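Local atomic coordinates of alcohol dehydrogenase (Aeropyrum pernix, PDB entry 1H2B), a protein that probably oxidises alcohols with NAD+ as a zinc-dependent dehydrogenase from a hyperthermophilic archaeon. Residues B[204-207]-B[208-212]; B[239-242]-B[243-246]. All blocks are in the same frame, centred on the assembly; numbering follows the deposited sequence. Where two conformers were deposited one is given.

In the fold
Both contacts belong to the Rossmann-type nucleotide-binding domain, in series along the chain and at opposite kinds of helix end. Interaction 1 closes the C-terminus of helix 197-209, whose N-terminal residues Gly197 and Leu198 bind NAD; interaction 2 opens helix 242-249 just after strand 234-237, an outermost strand of the parallel sheet. Their centres lie 23 Å apart and their nearest atoms about 12 Å, without touching. Interaction 2 is the nearer to a bound dinucleotide, with the side chain of Pro242 about 7 Å from one and about 4 Å from that of Tyr270. The side chain of Gln204 in interaction 1 is about 12 Å from a bound dinucleotide.

Interaction 1: B[204-207]-B[208-212]; sequences QLLK and VMTPA
Thr210 carries OG1 between its own backbone N and carbonyl carbon (chi1 83°), and from there the hydroxyl turns back along the helix to give its proton to Leu206 O, 2.8 Å from Thr210 OG1. Thr210 N donates to the same Leu206 O at 3.1 Å. The two donors arrive from opposite faces of the carbonyl plane, so one oxygen in the last turn of helix 197-209 is gripped twice by one residue, the first to leave helical geometry. OG1 also accepts: Ala212 N meets Thr210 OG1 at 3.1 Å in a fairly straight bond (162°), the mark of an ST turn. The hydroxyl thus relays between the helix end and the loop leading into strand 213-218. Before it, Val208 N bonds to Gln204 O and Met209 N to Leu205 O, each about one helical turn back. Leu205 and Met209 lie side by side and point the same way, SD of the modelled Met209 conformer 4.0 Å from Leu205 CB; a second conformer was deposited, so this touch is not certain. Leu205 packs beyond on Leu318 and Leu321 of helix 312-323, and Met209 on helix 166-181. The Lys207 chain, bent at chi2 and chi3, curls its ammonium toward the loop, where a water accepts from Lys207 NZ and lies 3.0 Å from Ala212 O; Asp233 adds a long, weak ion pair. Gln204 turns away from this turn, its NE2 bonded to Arg328 O, and Pro211 packs on Met209 of the second subunit. Chemically, the threonine hydroxyl adds a second donor to Leu206 O and, by accepting from Ala212 N, ties the loop back to the helix end inside the beta-alpha-beta unit.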
ATOM      1  N   GLN B 204       7.814  17.196  15.612  1.00 17.51           N
ATOM      2  CA  GLN B 204       7.593  16.184  16.638  1.00 18.47           C
ATOM      3  C   GLN B 204       7.024  14.900  16.053  1.00 19.17           C
ATOM      4  O   GLN B 204       7.436  13.802  16.396  1.00 19.06           O
ATOM      5  CB  GLN B 204       6.617  16.692  17.704  1.00 18.92           C
ATOM      6  CG  GLN B 204       7.090  17.936  18.413  1.00 19.54           C
ATOM      7  CD  GLN B 204       6.022  18.470  19.334  1.00 17.64           C
ATOM      8  OE1 GLN B 204       5.650  17.794  20.322  1.00 20.53           O
ATOM      9  NE2 GLN B 204       5.465  19.634  18.998  1.00 19.70           N
ATOM     10  N   LEU B 205       6.060  15.034  15.163  1.00 16.53           N
ATOM     11  CA  LEU B 205       5.458  13.851  14.600  1.00 16.17           C
ATOM     12  C   LEU B 205       6.404  13.044  13.718  1.00 17.51           C
ATOM     13  O   LEU B 205       6.305  11.840  13.719  1.00 19.50           O
ATOM     14  CB  LEU B 205       4.194  14.240  13.809  1.00 15.68           C
ATOM     15  CG  LEU B 205       3.070  14.807  14.667  1.00 15.05           C
ATOM     16  CD1 LEU B 205       1.924  15.268  13.760  1.00 14.88           C
ATOM     17  CD2 LEU B 205       2.536  13.733  15.599  1.00 17.58           C
ATOM     18  N   LEU B 206       7.278  13.712  12.969  1.00 17.32           N
ATOM     19  CA  LEU B 206       8.266  13.009  12.143  1.00 17.87           C
ATOM     20  C   LEU B 206       9.171  12.158  13.058  1.00 19.70           C
ATOM     21  O   LEU B 206       9.539  11.041  12.695  1.00 19.01           O
ATOM     22  CB  LEU B 206       9.062  13.964  11.272  1.00 16.38           C
ATOM     23  CG  LEU B 206       8.298  14.614  10.083  1.00 17.71           C
ATOM     24  CD1 LEU B 206       9.027  15.850   9.565  1.00 19.47           C
ATOM     25  CD2 LEU B 206       8.155  13.494   8.993  1.00 17.26           C
ATOM     26  N   LYS B 207       9.482  12.664  14.249  1.00 18.67           N
ATOM     27  CA  LYS B 207      10.299  11.848  15.166  1.00 19.48           C
ATOM     28  C   LYS B 207       9.589  10.652  15.806  1.00 21.29           C
ATOM     29  O   LYS B 207      10.236   9.643  16.140  1.00 23.78           O
ATOM     30  CB  LYS B 207      10.883  12.747  16.270  1.00 19.19           C
ATOM     31  CG  LYS B 207      11.847  13.821  15.771  1.00 20.77           C
ATOM     32  CD  LYS B 207      13.088  13.262  15.074  1.00 28.11           C
ATOM     33  CE  LYS B 207      13.918  12.408  16.024  1.00 33.92           C
ATOM     34  NZ  LYS B 207      15.252  12.112  15.446  1.00 44.56           N
ATOM     35  N   VAL B 208       8.295  10.798  16.053  1.00 20.54           N
ATOM     36  CA  VAL B 208       7.450   9.799  16.657  1.00 23.05           C
ATOM     37  C   VAL B 208       7.052   8.744  15.628  1.00 25.21           C
ATOM     38  O   VAL B 208       6.948   7.539  15.964  1.00 26.47           O
ATOM     39  CB  VAL B 208       6.127  10.485  17.210  1.00 23.68           C
ATOM     40  CG1 VAL B 208       5.093   9.439  17.583  1.00 30.01           C
ATOM     41  CG2 VAL B 208       6.472  11.380  18.372  1.00 30.67           C
ATOM     42  N   MET B 209       6.814   9.192  14.381  1.00 21.47           N
ATOM     43  CA  MET B 209       6.124   8.366  13.406  1.00 21.27           C
ATOM     44  C   MET B 209       7.038   7.758  12.329  1.00 20.27           C
ATOM     45  O   MET B 209       6.610   6.868  11.573  1.00 21.67           O
ATOM     46  CB  MET B 209       4.992   9.127  12.754  0.50 20.95           C
ATOM     47  CG  MET B 209       3.836   9.242  13.696  0.50 21.74           C
ATOM     48  SD  MET B 209       2.842  10.502  13.088  0.50 16.85           S
ATOM     49  CE  MET B 209       2.166   9.634  11.677  0.50 18.27           C
ATOM     50  N   THR B 210       8.278   8.235  12.256  1.00 19.34           N
ATOM     51  CA  THR B 210       9.238   7.710  11.288  1.00 20.09           C
ATOM     52  C   THR B 210      10.607   7.590  11.911  1.00 20.37           C
ATOM     53  O   THR B 210      10.880   8.226  12.931  1.00 21.44           O
ATOM     54  CB  THR B 210       9.376   8.637  10.067  1.00 17.08           C
ATOM     55  OG1 THR B 210      10.284   9.716  10.316  1.00 18.32           O
ATOM     56  CG2 THR B 210       8.031   9.325   9.656  1.00 23.28           C
ATOM     57  N   PRO B 211      11.464   6.798  11.289  1.00 20.20           N
ATOM     58  CA  PRO B 211      12.876   6.776  11.661  1.00 20.62           C
ATOM     59  C   PRO B 211      13.763   7.689  10.810  1.00 19.72           C
ATOM     60  O   PRO B 211      15.002   7.556  10.840  1.00 21.11           O
ATOM     61  CB  PRO B 211      13.229   5.307  11.416  1.00 21.64           C
ATOM     62  CG  PRO B 211      12.516   5.026  10.141  1.00 20.05           C
ATOM     63  CD  PRO B 211      11.163   5.740  10.301  1.00 22.38           C
ATOM     64  N   ALA B 212      13.183   8.641  10.076  1.00 18.08           N
ATOM     65  CA  ALA B 212      13.970   9.458   9.193  1.00 16.75           C
ATOM     66  C   ALA B 212      14.791  10.505   9.917  1.00 15.05           C
ATOM     67  O   ALA B 212      14.466  10.874  11.061  1.00 17.76           O
ATOM     68  CB  ALA B 212      13.070  10.137   8.171  1.00 20.15           C
TER
HETATM   69  O   HOH W   1      16.259  11.089  13.395  1.00 32.33           O

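Interaction 2: B[239-242]-B[243-246]; sequences RRDP and VKQV
Asp241 is the N-cap of helix 242-249, which follows strand 234-237 in the Rossmann-type domain: its OD1 accepts from Lys244 N at 3.2 Å. With CG anti to the backbone N (chi1 -154°), the carboxylate folds over the first turn, and the amide meets OD1 from above the carboxylate plane. A water joins the cap, donating to OD1 and accepting from Val243 N. Pro242, first in the helix, has no N-H to satisfy, and the ordinary helical pattern begins with Gln245 N on Asp241 O and Val246 N on Pro242 O (2.9 Å). Lys244 lies against the carboxylate through its aliphatic part, CB 3.3 Å from Asp241 OD1; its NZ is 5.6 Å from Asp241 OD2, too far for contact, so any attraction between the opposite charges is probably long-range. Gln245 reaches back beyond the cap. Its CG is anti to the carbonyl carbon (chi1 -69°) and the chain is extended beyond CG, which lays NE2 above the carbonyl plane of Arg240 O to donate to it; the modelled 2.5 Å between Gln245 NE2 and Arg240 O is improbably short, so the exact distance is doubtful. The same NE2 also donates to Asp237 O. The Arg240 side chain crosses this amide, the two planes 81° apart, with Gln245 OE1 at the guanidinium edge, though a clash of NH1 with NE2 makes the exact placement doubtful. A second water donates to OE1. Cutting Gln245 back to an alanine would probably leave Arg240 O and Asp237 O without the amide donor they share. Pro242 and Val243 pack on Tyr270, a residue of the NAD site. An aspartate N-cap followed by proline in the first helical position is a classic helix start, here leading from a sheet strand into the helix.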
ATOM      1  N   ARG B 239      17.051  31.611   4.692  1.00 16.85           N
ATOM      2  CA  ARG B 239      17.310  32.898   4.052  1.00 20.17           C
ATOM      3  C   ARG B 239      18.631  32.732   3.274  1.00 25.41           C
ATOM      4  O   ARG B 239      19.026  33.588   2.486  1.00 33.14           O
ATOM      5  CB  ARG B 239      17.465  34.000   5.113  1.00 20.36           C
ATOM      6  CG  ARG B 239      16.305  34.229   6.061  1.00 23.88           C
ATOM      7  CD  ARG B 239      16.630  35.144   7.266  1.00 32.99           C
ATOM      8  NE  ARG B 239      17.806  34.677   8.025  1.00 32.35           N
ATOM      9  CZ  ARG B 239      18.819  35.451   8.487  1.00 44.14           C
ATOM     10  NH1 ARG B 239      18.820  36.779   8.335  1.00 40.77           N
ATOM     11  NH2 ARG B 239      19.839  34.892   9.134  1.00 40.26           N
ATOM     12  N   ARG B 240      19.329  31.653   3.572  1.00 27.30           N
ATOM     13  CA  ARG B 240      20.707  31.463   3.170  1.00 30.38           C
ATOM     14  C   ARG B 240      20.877  30.229   2.266  1.00 27.61           C
ATOM     15  O   ARG B 240      21.578  29.281   2.639  1.00 33.94           O
ATOM     16  CB  ARG B 240      21.612  31.366   4.408  1.00 33.44           C
ATOM     17  CG  ARG B 240      21.701  32.633   5.310  1.00 40.93           C
ATOM     18  CD  ARG B 240      22.618  32.458   6.520  1.00 48.72           C
ATOM     19  NE  ARG B 240      23.760  31.591   6.192  1.00 66.98           N
ATOM     20  CZ  ARG B 240      23.714  30.248   6.106  1.00 73.33           C
ATOM     21  NH1 ARG B 240      22.586  29.588   6.349  1.00 77.85           N
ATOM     22  NH2 ARG B 240      24.806  29.556   5.789  1.00 73.77           N
ATOM     23  N   ASP B 241      20.357  30.303   1.047  1.00 24.22           N
ATOM     24  CA  ASP B 241      20.569  29.217   0.044  1.00 25.83           C
ATOM     25  C   ASP B 241      20.151  27.843   0.580  1.00 23.25           C
ATOM     26  O   ASP B 241      20.965  26.948   0.811  1.00 21.53           O
ATOM     27  CB  ASP B 241      22.016  29.146  -0.454  1.00 25.88           C
ATOM     28  CG  ASP B 241      22.111  28.529  -1.860  1.00 40.88           C
ATOM     29  OD1 ASP B 241      21.208  27.726  -2.276  1.00 42.71           O
ATOM     30  OD2 ASP B 241      23.055  28.791  -2.633  1.00 40.89           O
ATOM     31  N   PRO B 242      18.861  27.685   0.833  1.00 21.40           N
ATOM     32  CA  PRO B 242      18.393  26.445   1.471  1.00 18.52           C
ATOM     33  C   PRO B 242      18.706  25.193   0.629  1.00 17.56           C
ATOM     34  O   PRO B 242      19.034  24.137   1.181  1.00 19.38           O
ATOM     35  CB  PRO B 242      16.885  26.673   1.623  1.00 19.88           C
ATOM     36  CG  PRO B 242      16.548  27.746   0.587  1.00 18.02           C
ATOM     37  CD  PRO B 242      17.781  28.652   0.572  1.00 22.23           C
ATOM     38  N   VAL B 243      18.568  25.286  -0.693  1.00 17.28           N
ATOM     39  CA  VAL B 243      18.825  24.106  -1.523  1.00 17.09           C
ATOM     40  C   VAL B 243      20.287  23.674  -1.386  1.00 18.41           C
ATOM     41  O   VAL B 243      20.583  22.496  -1.188  1.00 17.61           O
ATOM     42  CB  VAL B 243      18.454  24.347  -3.021  1.00 17.98           C
ATOM     43  CG1 VAL B 243      18.863  23.148  -3.877  1.00 20.05           C
ATOM     44  CG2 VAL B 243      16.942  24.565  -3.147  1.00 20.22           C
ATOM     45  N   LYS B 244      21.223  24.611  -1.494  1.00 19.04           N
ATOM     46  CA  LYS B 244      22.630  24.228  -1.352  1.00 20.13           C
ATOM     47  C   LYS B 244      22.944  23.610   0.030  1.00 18.76           C
ATOM     48  O   LYS B 244      23.652  22.573   0.101  1.00 18.62           O
ATOM     49  CB  LYS B 244      23.502  25.470  -1.586  1.00 21.56           C
ATOM     50  CG  LYS B 244      24.992  25.241  -1.465  1.00 29.17           C
ATOM     51  CD  LYS B 244      25.762  26.404  -2.128  1.00 36.80           C
ATOM     52  CE  LYS B 244      27.113  26.668  -1.441  1.00 47.01           C
ATOM     53  NZ  LYS B 244      28.254  26.751  -2.412  1.00 48.21           N
ATOM     54  N   GLN B 245      22.423  24.215   1.098  1.00 18.77           N
ATOM     55  CA  GLN B 245      22.622  23.674   2.459  1.00 18.85           C
ATOM     56  C   GLN B 245      22.054  22.257   2.581  1.00 19.03           C
ATOM     57  O   GLN B 245      22.692  21.354   3.134  1.00 19.95           O
ATOM     58  CB  GLN B 245      22.012  24.608   3.528  1.00 19.63           C
ATOM     59  CG  GLN B 245      22.739  25.926   3.694  1.00 21.59           C
ATOM     60  CD  GLN B 245      22.179  26.684   4.864  1.00 19.41           C
ATOM     61  OE1 GLN B 245      22.410  26.310   5.977  1.00 26.46           O
ATOM     62  NE2 GLN B 245      21.352  27.668   4.579  1.00 24.75           N
ATOM     63  N   VAL B 246      20.836  22.036   2.069  1.00 17.15           N
ATOM     64  CA  VAL B 246      20.252  20.682   2.092  1.00 18.80           C
ATOM     65  C   VAL B 246      21.023  19.686   1.218  1.00 16.96           C
ATOM     66  O   VAL B 246      21.220  18.523   1.640  1.00 17.63           O
ATOM     67  CB  VAL B 246      18.729  20.714   1.791  1.00 14.98           C
ATOM     68  CG1 VAL B 246      18.136  19.305   1.493  1.00 17.57           C
ATOM     69  CG2 VAL B 246      17.964  21.400   2.900  1.00 18.10           C
TER
HETATM   70  O   HOH W   2      25.146  26.378   6.684  1.00 29.42           O
HETATM   71  O   HOH W   3      18.194  27.713  -2.457  1.00 25.40           O